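PDB 2F2B: aquaporin aqpM from Methanothermobacter marburgensis str. Marburg, which forms a membrane channel that lets water move in both directions under osmotic drive and also gives a transient rise in glycerol flux. Local coordinates for residues I58-G63 with I179-A184; L148-G153 with S196-A201; I9-G14 with C79-A84. All coordinates share one frame; numbering follows the deposited sequence.

How the contacts relate
Along the chain contact 3 closes before contact 2 opens, while contact 1 alternates with both, tying helix 52-73 to helix 175-194. The centre of contact 1 lies about 14 Å from that of contact 2 and about 16 Å from that of contact 3; contacts 2 and 3 have centres about 17 Å apart. In contacts 2 and 3 a transmembrane helix holds the loop leading into a short NPA helix, 200-214 or 83-91. The loops meet: N82 ND2 probably bonds L198 O at 2.8 Å, and N199 ND2 probably bonds I81 O at 2.9 Å. This near-symmetrical build of two NPA motifs joined inside the bundle is the hallmark of the aquaporin fold.

Contact 1 (I58-G63 with I179-A184); sequences IGLAFG and IGLTVA
The carbonyl oxygen G59 O is met from two helices at once. Within its own helix it accepts the bond from G63 N at 2.8 Å, and from the facing helix the CA of A184 leans on it in a CA-H...O contact of 3.3 Å, with 127° at the hydrogen. The methyl of A184 touches the same oxygen, its CB lying 3.2 Å from G59 O. One helical turn along, G180 CA makes the same kind of contact with G63 O, 3.3 Å away; the reverse approach is made there too, G63 CA pressing against the carbonyl of G180, whose oxygen also takes the helical bond from A184 N.

Such closeness depends on small residues. G59 and G63 form a GxxxG motif on helix 52-73, and G180 and A184 form its small-xxx-small counterpart on helix 175-194, so two nearly antiparallel transmembrane helices (156° between directions) approach to 7.5 Å between axes. Where a glycine has only hydrogen, the facing carbonyl oxygen stands too near for a side chain to be placed there; A184, pointing toward the other helix, fits with no more than a methyl.

Branched and aromatic residues flank these small residues. L60 holds CG beside the backbone N (chi1 -68°), which brings CD2 round to the A184 methyl at 3.7 Å and, more loosely, to L181 CD2; the two leucine side chains cross obliquely. F64 of a neighbouring subunit packs on both L60 and A184, so this flank belongs also to the tetramer interface. On another flank F62 contributes its CB, 4.4 Å from V183 CG1, while its ring leads away toward L18 of helix 4-33 and receives I58 CG2 at its edge, in plane. V183 also packs on L157 of helix 143-166, near a glycerol probably from the crystallisation liquor.

Contact 2 (L148-G153 with S196-A201); sequences LAEVVG and SSLNPA
The second NPA loop, which leads into helix 200-214, is held to transmembrane helix 143-166 by one buried carboxylate, as the first NPA loop is held by E11. E150 reaches across with both oxygens to successive backbone amides. Its OE2 accepts from L198 N at 2.7 Å, a fairly straight bond with 161° at the hydrogen, and its OE1 accepts from S197 N at 2.9 Å, more bent at 149°. Each oxygen uses its syn lone pair, the one on the side of its partner oxygen, so the carboxylate faces the two N-H groups as a fork. The chain is bent to get there: chi2 of -68° turns the carboxylate out of the line of the stem and toward the loop.

Glutamate suits this place because it offers two acceptors on a side chain long enough to leave its helix. OE1 is bonded to S194 OG as well, and Y225 and P229 of helix 224-243 pack against the side chain. With these donors around it, the buried group is probably ionised, though its charge is not observed directly.

Holding two neighbouring amides probably steadies the turn in which S196 and L198 both take positive phi values, and so would help set the direction of the loop carbonyls, which in aquaporins line the water path. S197 meets the carboxylate through its CB, 3.7 Å from E150 OE2, while its hydroxyl bonds to T203 OG1. Just beyond, N199 caps helix 200-214: its OD1 accepts a weak bond from A201 N at 2.9 Å and another from R202 N.

Apolar packing completes the contact at G153, where the absence of a side chain allows the methyl L198 CD2 to rest on the bare backbone, 3.6 Å from G153 C.

Contact 3 (I9-G14 with C79-A84); sequences IAEFIG and CHINPA
Hydrogen bonds from the amides of H80 and I81 to E11 carry the polar part of this contact. E11 OE1 accepts from I81 N at 2.7 Å, with 153° at the hydrogen, and E11 OE2 accepts from H80 N at 2.9 Å, both through syn lone pairs. A bend at chi2 (-65°) swings the carboxylate off helix 4-33 to reach two consecutive amides. Each oxygen has a further partner, Q107 NE2 for OE1 and S77 OG for OE2, so the buried acceptors are well supplied and a negative charge would be eased.

The loop so held leads into the first NPA motif of the aquaporin fold. N82 is the N-cap of helix 83-91: its OD1 accepts from A84 N at 2.9 Å, the donor standing 37° out of the carbonyl plane. P83 follows in the first turn, where proline suits because no helical N-H is required of it.

Van der Waals contacts fill in the rest. The CG2 methyl of I81 lies on the backbone of G14, 3.5 Å from G14 C, a closeness allowed by glycine's lack of a side chain. H80 sets its CB 3.5 Å from E11 OE1; its ring is held elsewhere, ND1 bonded to T86 OG1 and the ring packed edge-to-face with F95 and Y103.

Contact 1 (I58-G63 with I179-A184)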
ATOM      1  N   ILE A  58      -7.522  -0.084  -7.782  1.00  7.62           N
ATOM      2  CA  ILE A  58      -8.940   0.233  -7.621  1.00  6.64           C
ATOM      3  C   ILE A  58      -9.325  -0.083  -6.178  1.00  7.72           C
ATOM      4  O   ILE A  58     -10.013   0.702  -5.519  1.00  8.31           O
ATOM      5  CB  ILE A  58      -9.821  -0.595  -8.597  1.00  7.89           C
ATOM      6  CG1 ILE A  58      -9.570  -0.114 -10.033  1.00  8.47           C
ATOM      7  CG2 ILE A  58     -11.301  -0.462  -8.220  1.00  8.24           C
ATOM      8  CD1 ILE A  58     -10.104  -1.050 -11.112  1.00 10.87           C
ATOM      9  N   GLY A  59      -8.866  -1.228  -5.682  1.00  7.80           N
ATOM     10  CA  GLY A  59      -9.168  -1.602  -4.310  1.00  8.57           C
ATOM     11  C   GLY A  59      -8.722  -0.540  -3.315  1.00  8.85           C
ATOM     12  O   GLY A  59      -9.432  -0.241  -2.349  1.00  8.72           O
ATOM     13  N   LEU A  60      -7.551   0.042  -3.546  1.00  7.40           N
ATOM     14  CA  LEU A  60      -7.035   1.069  -2.646  1.00  8.30           C
ATOM     15  C   LEU A  60      -7.742   2.410  -2.820  1.00  9.71           C
ATOM     16  O   LEU A  60      -7.847   3.182  -1.868  1.00  9.10           O
ATOM     17  CB  LEU A  60      -5.519   1.219  -2.832  1.00  8.34           C
ATOM     18  CG  LEU A  60      -4.732  -0.016  -2.362  1.00 11.16           C
ATOM     19  CD1 LEU A  60      -3.287   0.067  -2.832  1.00 12.65           C
ATOM     20  CD2 LEU A  60      -4.801  -0.117  -0.834  1.00 12.55           C
ATOM     21  N   ALA A  61      -8.218   2.705  -4.029  1.00  7.88           N
ATOM     22  CA  ALA A  61      -8.944   3.955  -4.228  1.00  8.22           C
ATOM     23  C   ALA A  61     -10.181   3.862  -3.327  1.00  9.48           C
ATOM     24  O   ALA A  61     -10.585   4.840  -2.694  1.00  9.61           O
ATOM     25  CB  ALA A  61      -9.349   4.117  -5.697  1.00 10.30           C
ATOM     26  N   PHE A  62     -10.766   2.668  -3.262  1.00  8.52           N
ATOM     27  CA  PHE A  62     -11.929   2.426  -2.409  1.00  8.22           C
ATOM     28  C   PHE A  62     -11.487   2.456  -0.950  1.00  7.88           C
ATOM     29  O   PHE A  62     -12.056   3.175  -0.130  1.00  9.13           O
ATOM     30  CB  PHE A  62     -12.525   1.042  -2.688  1.00  9.36           C
ATOM     31  CG  PHE A  62     -13.626   1.038  -3.701  1.00 10.70           C
ATOM     32  CD1 PHE A  62     -14.924   1.386  -3.340  1.00 11.34           C
ATOM     33  CD2 PHE A  62     -13.374   0.655  -5.015  1.00  9.18           C
ATOM     34  CE1 PHE A  62     -15.960   1.350  -4.278  1.00 11.77           C
ATOM     35  CE2 PHE A  62     -14.402   0.616  -5.956  1.00 11.54           C
ATOM     36  CZ  PHE A  62     -15.694   0.964  -5.583  1.00 10.83           C
ATOM     37  N   GLY A  63     -10.464   1.663  -0.647  1.00  8.66           N
ATOM     38  CA  GLY A  63      -9.961   1.544   0.713  1.00  9.05           C
ATOM     39  C   GLY A  63      -9.509   2.817   1.400  1.00  9.51           C
ATOM     40  O   GLY A  63      -9.835   3.037   2.570  1.00  9.26           O
ATOM     41  N   ILE A 179     -10.478  -1.343   8.236  1.00  9.07           N
ATOM     42  CA  ILE A 179     -11.670  -1.610   7.441  1.00  8.73           C
ATOM     43  C   ILE A 179     -11.413  -1.249   5.976  1.00  8.72           C
ATOM     44  O   ILE A 179     -11.755  -2.013   5.070  1.00  9.40           O
ATOM     45  CB  ILE A 179     -12.888  -0.826   7.989  1.00  8.62           C
ATOM     46  CG1 ILE A 179     -13.267  -1.382   9.367  1.00  9.45           C
ATOM     47  CG2 ILE A 179     -14.073  -0.946   7.030  1.00 10.10           C
ATOM     48  CD1 ILE A 179     -14.337  -0.578  10.098  1.00  7.96           C
ATOM     49  N   GLY A 180     -10.793  -0.097   5.743  1.00  7.81           N
ATOM     50  CA  GLY A 180     -10.503   0.306   4.377  1.00  9.49           C
ATOM     51  C   GLY A 180      -9.566  -0.653   3.656  1.00  8.32           C
ATOM     52  O   GLY A 180      -9.813  -1.030   2.506  1.00  8.47           O
ATOM     53  N   LEU A 181      -8.482  -1.057   4.316  1.00  8.97           N
ATOM     54  CA  LEU A 181      -7.537  -1.970   3.685  1.00  8.75           C
ATOM     55  C   LEU A 181      -8.160  -3.345   3.459  1.00  8.29           C
ATOM     56  O   LEU A 181      -7.847  -4.023   2.484  1.00  7.85           O
ATOM     57  CB  LEU A 181      -6.260  -2.088   4.528  1.00  9.02           C
ATOM     58  CG  LEU A 181      -5.446  -0.793   4.638  1.00  9.45           C
ATOM     59  CD1 LEU A 181      -4.207  -1.039   5.491  1.00  9.24           C
ATOM     60  CD2 LEU A 181      -5.041  -0.304   3.237  1.00 10.54           C
ATOM     61  N   THR A 182      -9.056  -3.755   4.350  1.00  7.91           N
ATOM     62  CA  THR A 182      -9.714  -5.046   4.184  1.00  7.90           C
ATOM     63  C   THR A 182     -10.537  -5.018   2.894  1.00  7.99           C
ATOM     64  O   THR A 182     -10.527  -5.973   2.118  1.00  8.37           O
ATOM     65  CB  THR A 182     -10.612  -5.361   5.391  1.00  8.12           C
ATOM     66  OG1 THR A 182      -9.794  -5.458   6.562  1.00 10.52           O
ATOM     67  CG2 THR A 182     -11.340  -6.688   5.192  1.00  9.19           C
ATOM     68  N   VAL A 183     -11.235  -3.912   2.659  1.00  7.95           N
ATOM     69  CA  VAL A 183     -12.023  -3.776   1.440  1.00  7.54           C
ATOM     70  C   VAL A 183     -11.090  -3.804   0.225  1.00  7.77           C
ATOM     71  O   VAL A 183     -11.388  -4.455  -0.775  1.00  7.00           O
ATOM     72  CB  VAL A 183     -12.847  -2.461   1.434  1.00  7.99           C
ATOM     73  CG1 VAL A 183     -13.445  -2.218   0.045  1.00  9.57           C
ATOM     74  CG2 VAL A 183     -13.971  -2.553   2.462  1.00  8.45           C
ATOM     75  N   ALA A 184      -9.955  -3.114   0.316  1.00  7.94           N
ATOM     76  CA  ALA A 184      -9.002  -3.092  -0.799  1.00  7.82           C
ATOM     77  C   ALA A 184      -8.572  -4.515  -1.151  1.00  8.65           C
ATOM     78  O   ALA A 184      -8.487  -4.877  -2.328  1.00  7.96           O
ATOM     79  CB  ALA A 184      -7.774  -2.243  -0.441  1.00  7.30           C
TER

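Contact 2 (L148-G153 with S196-A201)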
ATOM      1  N   LEU A 148     -22.209 -16.008  -4.528  1.00 13.91           N
ATOM      2  CA  LEU A 148     -21.329 -16.632  -3.546  1.00 14.28           C
ATOM      3  C   LEU A 148     -20.140 -15.724  -3.237  1.00 14.32           C
ATOM      4  O   LEU A 148     -19.726 -15.608  -2.087  1.00 14.31           O
ATOM      5  CB  LEU A 148     -20.838 -17.996  -4.055  1.00 14.66           C
ATOM      6  CG  LEU A 148     -19.917 -18.798  -3.125  1.00 15.68           C
ATOM      7  CD1 LEU A 148     -20.599 -19.047  -1.790  1.00 16.51           C
ATOM      8  CD2 LEU A 148     -19.550 -20.122  -3.794  1.00 18.32           C
ATOM      9  N   ALA A 149     -19.599 -15.075  -4.265  1.00 13.40           N
ATOM     10  CA  ALA A 149     -18.466 -14.171  -4.080  1.00 13.75           C
ATOM     11  C   ALA A 149     -18.840 -13.010  -3.160  1.00 13.58           C
ATOM     12  O   ALA A 149     -18.081 -12.651  -2.254  1.00 13.53           O
ATOM     13  CB  ALA A 149     -17.993 -13.637  -5.434  1.00 12.66           C
ATOM     14  N   GLU A 150     -20.014 -12.425  -3.386  1.00 12.50           N
ATOM     15  CA  GLU A 150     -20.465 -11.308  -2.561  1.00 10.99           C
ATOM     16  C   GLU A 150     -20.708 -11.741  -1.113  1.00 11.23           C
ATOM     17  O   GLU A 150     -20.446 -10.982  -0.181  1.00 10.92           O
ATOM     18  CB  GLU A 150     -21.727 -10.683  -3.163  1.00 13.44           C
ATOM     19  CG  GLU A 150     -21.466  -9.961  -4.489  1.00 14.04           C
ATOM     20  CD  GLU A 150     -20.618  -8.699  -4.326  1.00 15.85           C
ATOM     21  OE1 GLU A 150     -19.839  -8.369  -5.252  1.00 15.17           O
ATOM     22  OE2 GLU A 150     -20.742  -8.027  -3.279  1.00 16.27           O
ATOM     23  N   VAL A 151     -21.204 -12.958  -0.915  1.00  9.90           N
ATOM     24  CA  VAL A 151     -21.427 -13.442   0.445  1.00 10.88           C
ATOM     25  C   VAL A 151     -20.100 -13.590   1.191  1.00 11.10           C
ATOM     26  O   VAL A 151     -19.954 -13.100   2.315  1.00 12.39           O
ATOM     27  CB  VAL A 151     -22.150 -14.815   0.459  1.00 11.99           C
ATOM     28  CG1 VAL A 151     -22.175 -15.378   1.887  1.00 12.19           C
ATOM     29  CG2 VAL A 151     -23.572 -14.658  -0.051  1.00 12.81           C
ATOM     30  N   VAL A 152     -19.132 -14.263   0.572  1.00 10.04           N
ATOM     31  CA  VAL A 152     -17.832 -14.475   1.214  1.00 11.22           C
ATOM     32  C   VAL A 152     -17.105 -13.150   1.438  1.00  9.65           C
ATOM     33  O   VAL A 152     -16.549 -12.906   2.512  1.00  9.61           O
ATOM     34  CB  VAL A 152     -16.939 -15.422   0.372  1.00 11.54           C
ATOM     35  CG1 VAL A 152     -15.598 -15.649   1.079  1.00 12.84           C
ATOM     36  CG2 VAL A 152     -17.654 -16.758   0.166  1.00 12.36           C
ATOM     37  N   GLY A 153     -17.114 -12.292   0.426  1.00 10.37           N
ATOM     38  CA  GLY A 153     -16.458 -11.002   0.555  1.00 11.04           C
ATOM     39  C   GLY A 153     -17.061 -10.139   1.652  1.00 11.16           C
ATOM     40  O   GLY A 153     -16.339  -9.557   2.460  1.00  9.74           O
ATOM     41  N   SER A 196     -16.919  -7.186  -6.893  1.00 11.15           N
ATOM     42  CA  SER A 196     -16.687  -7.014  -5.455  1.00 11.70           C
ATOM     43  C   SER A 196     -17.356  -5.781  -4.855  1.00 11.41           C
ATOM     44  O   SER A 196     -16.686  -4.883  -4.334  1.00 10.76           O
ATOM     45  CB  SER A 196     -15.182  -6.970  -5.168  1.00 11.20           C
ATOM     46  OG  SER A 196     -14.934  -6.898  -3.772  1.00 11.17           O
ATOM     47  N   SER A 197     -18.683  -5.747  -4.924  1.00 10.28           N
ATOM     48  CA  SER A 197     -19.463  -4.634  -4.388  1.00 11.07           C
ATOM     49  C   SER A 197     -19.478  -4.581  -2.861  1.00 11.08           C
ATOM     50  O   SER A 197     -19.113  -3.563  -2.269  1.00 11.39           O
ATOM     51  CB  SER A 197     -20.906  -4.725  -4.884  1.00 12.04           C
ATOM     52  OG  SER A 197     -21.743  -3.894  -4.102  1.00 13.10           O
ATOM     53  N   LEU A 198     -19.930  -5.675  -2.246  1.00 10.96           N
ATOM     54  CA  LEU A 198     -20.032  -5.805  -0.787  1.00 10.70           C
ATOM     55  C   LEU A 198     -20.952  -4.734  -0.221  1.00 11.66           C
ATOM     56  O   LEU A 198     -21.067  -4.595   0.996  1.00 11.66           O
ATOM     57  CB  LEU A 198     -18.656  -5.620  -0.131  1.00 12.12           C
ATOM     58  CG  LEU A 198     -17.407  -6.189  -0.806  1.00 12.37           C
ATOM     59  CD1 LEU A 198     -16.180  -5.844   0.051  1.00 13.58           C
ATOM     60  CD2 LEU A 198     -17.544  -7.700  -0.978  1.00 11.40           C
ATOM     61  N   ASN A 199     -21.645  -4.020  -1.100  1.00 12.13           N
ATOM     62  CA  ASN A 199     -22.436  -2.870  -0.673  1.00 12.14           C
ATOM     63  C   ASN A 199     -23.605  -2.563  -1.619  1.00 11.88           C
ATOM     64  O   ASN A 199     -23.392  -2.118  -2.745  1.00 11.01           O
ATOM     65  CB  ASN A 199     -21.456  -1.693  -0.648  1.00 11.45           C
ATOM     66  CG  ASN A 199     -22.030  -0.441  -0.049  1.00 10.78           C
ATOM     67  OD1 ASN A 199     -23.207  -0.125  -0.218  1.00 11.13           O
ATOM     68  ND2 ASN A 199     -21.178   0.309   0.639  1.00 11.49           N
ATOM     69  N   PRO A 200     -24.854  -2.770  -1.165  1.00 10.73           N
ATOM     70  CA  PRO A 200     -26.015  -2.499  -2.022  1.00 11.54           C
ATOM     71  C   PRO A 200     -26.095  -1.065  -2.563  1.00 11.91           C
ATOM     72  O   PRO A 200     -26.542  -0.849  -3.689  1.00 13.42           O
ATOM     73  CB  PRO A 200     -27.200  -2.843  -1.117  1.00 11.67           C
ATOM     74  CG  PRO A 200     -26.641  -3.932  -0.235  1.00 13.51           C
ATOM     75  CD  PRO A 200     -25.274  -3.371   0.113  1.00 11.27           C
ATOM     76  N   ALA A 201     -25.664  -0.089  -1.767  1.00 10.73           N
ATOM     77  CA  ALA A 201     -25.709   1.308  -2.201  1.00 10.78           C
ATOM     78  C   ALA A 201     -24.621   1.599  -3.230  1.00 11.99           C
ATOM     79  O   ALA A 201     -24.855   2.312  -4.214  1.00 12.50           O
ATOM     80  CB  ALA A 201     -25.559   2.240  -0.991  1.00 12.62           C
TER

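Contact 3 (I9-G14 with C79-A84)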
ATOM      1  N   ILE A   9     -26.943  13.008   7.125  1.00 13.85           N
ATOM      2  CA  ILE A   9     -26.182  13.835   6.196  1.00 14.58           C
ATOM      3  C   ILE A   9     -24.771  13.243   6.097  1.00 14.73           C
ATOM      4  O   ILE A   9     -24.193  13.165   5.012  1.00 13.56           O
ATOM      5  CB  ILE A   9     -26.099  15.303   6.676  1.00 16.25           C
ATOM      6  CG1 ILE A   9     -27.481  15.955   6.592  1.00 17.78           C
ATOM      7  CG2 ILE A   9     -25.097  16.080   5.825  1.00 17.36           C
ATOM      8  CD1 ILE A   9     -27.538  17.353   7.201  1.00 17.46           C
ATOM      9  N   ALA A  10     -24.233  12.807   7.234  1.00 13.16           N
ATOM     10  CA  ALA A  10     -22.901  12.207   7.261  1.00 13.23           C
ATOM     11  C   ALA A  10     -22.880  10.911   6.446  1.00 12.90           C
ATOM     12  O   ALA A  10     -21.932  10.662   5.706  1.00 13.03           O
ATOM     13  CB  ALA A  10     -22.476  11.927   8.700  1.00 12.59           C
ATOM     14  N   GLU A  11     -23.915  10.087   6.583  1.00 11.90           N
ATOM     15  CA  GLU A  11     -23.979   8.837   5.824  1.00 12.37           C
ATOM     16  C   GLU A  11     -24.064   9.132   4.323  1.00 13.08           C
ATOM     17  O   GLU A  11     -23.502   8.404   3.505  1.00 13.54           O
ATOM     18  CB  GLU A  11     -25.186   7.998   6.271  1.00 12.68           C
ATOM     19  CG  GLU A  11     -25.024   7.351   7.644  1.00 12.38           C
ATOM     20  CD  GLU A  11     -23.915   6.307   7.677  1.00 14.01           C
ATOM     21  OE1 GLU A  11     -23.920   5.411   6.810  1.00 12.49           O
ATOM     22  OE2 GLU A  11     -23.046   6.374   8.573  1.00 16.55           O
ATOM     23  N   PHE A  12     -24.767  10.203   3.967  1.00 12.78           N
ATOM     24  CA  PHE A  12     -24.903  10.607   2.569  1.00 12.74           C
ATOM     25  C   PHE A  12     -23.525  10.995   2.030  1.00 12.50           C
ATOM     26  O   PHE A  12     -23.108  10.533   0.966  1.00 12.43           O
ATOM     27  CB  PHE A  12     -25.869  11.798   2.462  1.00 13.54           C
ATOM     28  CG  PHE A  12     -25.976  12.389   1.078  1.00 13.47           C
ATOM     29  CD1 PHE A  12     -25.028  13.299   0.616  1.00 15.46           C
ATOM     30  CD2 PHE A  12     -27.041  12.050   0.244  1.00 14.71           C
ATOM     31  CE1 PHE A  12     -25.138  13.867  -0.660  1.00 15.76           C
ATOM     32  CE2 PHE A  12     -27.161  12.609  -1.029  1.00 13.54           C
ATOM     33  CZ  PHE A  12     -26.209  13.519  -1.481  1.00 15.60           C
ATOM     34  N   ILE A  13     -22.824  11.843   2.776  1.00 12.29           N
ATOM     35  CA  ILE A  13     -21.492  12.294   2.378  1.00 11.62           C
ATOM     36  C   ILE A  13     -20.517  11.124   2.275  1.00 11.40           C
ATOM     37  O   ILE A  13     -19.765  11.014   1.301  1.00 11.24           O
ATOM     38  CB  ILE A  13     -20.941  13.330   3.384  1.00 12.26           C
ATOM     39  CG1 ILE A  13     -21.765  14.618   3.297  1.00 13.78           C
ATOM     40  CG2 ILE A  13     -19.466  13.622   3.095  1.00 13.14           C
ATOM     41  CD1 ILE A  13     -21.463  15.621   4.395  1.00 14.96           C
ATOM     42  N   GLY A  14     -20.539  10.250   3.276  1.00  9.61           N
ATOM     43  CA  GLY A  14     -19.642   9.107   3.280  1.00 11.01           C
ATOM     44  C   GLY A  14     -19.854   8.168   2.109  1.00 10.69           C
ATOM     45  O   GLY A  14     -18.892   7.680   1.517  1.00  9.83           O
ATOM     46  N   CYS A  79     -20.334   5.999  10.507  1.00 16.09           N
ATOM     47  CA  CYS A  79     -19.875   5.791   9.131  1.00 15.07           C
ATOM     48  C   CYS A  79     -20.096   4.377   8.596  1.00 15.25           C
ATOM     49  O   CYS A  79     -19.141   3.668   8.269  1.00 15.42           O
ATOM     50  CB  CYS A  79     -18.392   6.171   9.006  1.00 14.72           C
ATOM     51  SG  CYS A  79     -17.819   6.380   7.294  1.00 15.57           S
ATOM     52  N   HIS A  80     -21.361   3.969   8.506  1.00 13.20           N
ATOM     53  CA  HIS A  80     -21.705   2.649   7.984  1.00 13.18           C
ATOM     54  C   HIS A  80     -21.499   2.644   6.470  1.00 12.09           C
ATOM     55  O   HIS A  80     -20.905   1.715   5.917  1.00 11.36           O
ATOM     56  CB  HIS A  80     -23.178   2.313   8.253  1.00 13.50           C
ATOM     57  CG  HIS A  80     -23.546   2.246   9.704  1.00 14.48           C
ATOM     58  ND1 HIS A  80     -24.792   1.836  10.128  1.00 14.47           N
ATOM     59  CD2 HIS A  80     -22.852   2.562  10.823  1.00 14.16           C
ATOM     60  CE1 HIS A  80     -24.850   1.904  11.447  1.00 14.82           C
ATOM     61  NE2 HIS A  80     -23.688   2.340  11.893  1.00 15.10           N
ATOM     62  N   ILE A  81     -22.025   3.687   5.826  1.00 12.37           N
ATOM     63  CA  ILE A  81     -21.973   3.900   4.374  1.00 11.68           C
ATOM     64  C   ILE A  81     -22.146   2.626   3.553  1.00 12.62           C
ATOM     65  O   ILE A  81     -21.595   2.489   2.455  1.00 11.50           O
ATOM     66  CB  ILE A  81     -20.664   4.634   3.961  1.00 12.80           C
ATOM     67  CG1 ILE A  81     -19.430   3.791   4.305  1.00 12.21           C
ATOM     68  CG2 ILE A  81     -20.598   5.985   4.681  1.00 10.62           C
ATOM     69  CD1 ILE A  81     -18.110   4.400   3.822  1.00 15.75           C
ATOM     70  N   ASN A  82     -22.967   1.720   4.080  1.00 11.67           N
ATOM     71  CA  ASN A  82     -23.221   0.428   3.457  1.00 10.80           C
ATOM     72  C   ASN A  82     -24.481  -0.187   4.084  1.00 10.60           C
ATOM     73  O   ASN A  82     -24.491  -0.504   5.268  1.00 11.19           O
ATOM     74  CB  ASN A  82     -22.023  -0.485   3.729  1.00 10.45           C
ATOM     75  CG  ASN A  82     -22.127  -1.823   3.033  1.00 10.45           C
ATOM     76  OD1 ASN A  82     -23.217  -2.281   2.687  1.00 11.19           O
ATOM     77  ND2 ASN A  82     -20.981  -2.469   2.838  1.00 10.75           N
ATOM     78  N   PRO A  83     -25.554  -0.360   3.297  1.00 11.70           N
ATOM     79  CA  PRO A  83     -26.791  -0.945   3.831  1.00 13.20           C
ATOM     80  C   PRO A  83     -26.581  -2.308   4.491  1.00 12.59           C
ATOM     81  O   PRO A  83     -27.256  -2.646   5.467  1.00 12.71           O
ATOM     82  CB  PRO A  83     -27.691  -1.031   2.599  1.00 12.80           C
ATOM     83  CG  PRO A  83     -27.259   0.167   1.800  1.00 12.69           C
ATOM     84  CD  PRO A  83     -25.748   0.109   1.913  1.00 11.53           C
ATOM     85  N   ALA A  84     -25.647  -3.095   3.957  1.00 11.70           N
ATOM     86  CA  ALA A  84     -25.373  -4.413   4.519  1.00 12.03           C
ATOM     87  C   ALA A  84     -24.742  -4.318   5.910  1.00 12.72           C
ATOM     88  O   ALA A  84     -24.968  -5.183   6.761  1.00 12.37           O
ATOM     89  CB  ALA A  84     -24.467  -5.208   3.578  1.00 11.26           C
TER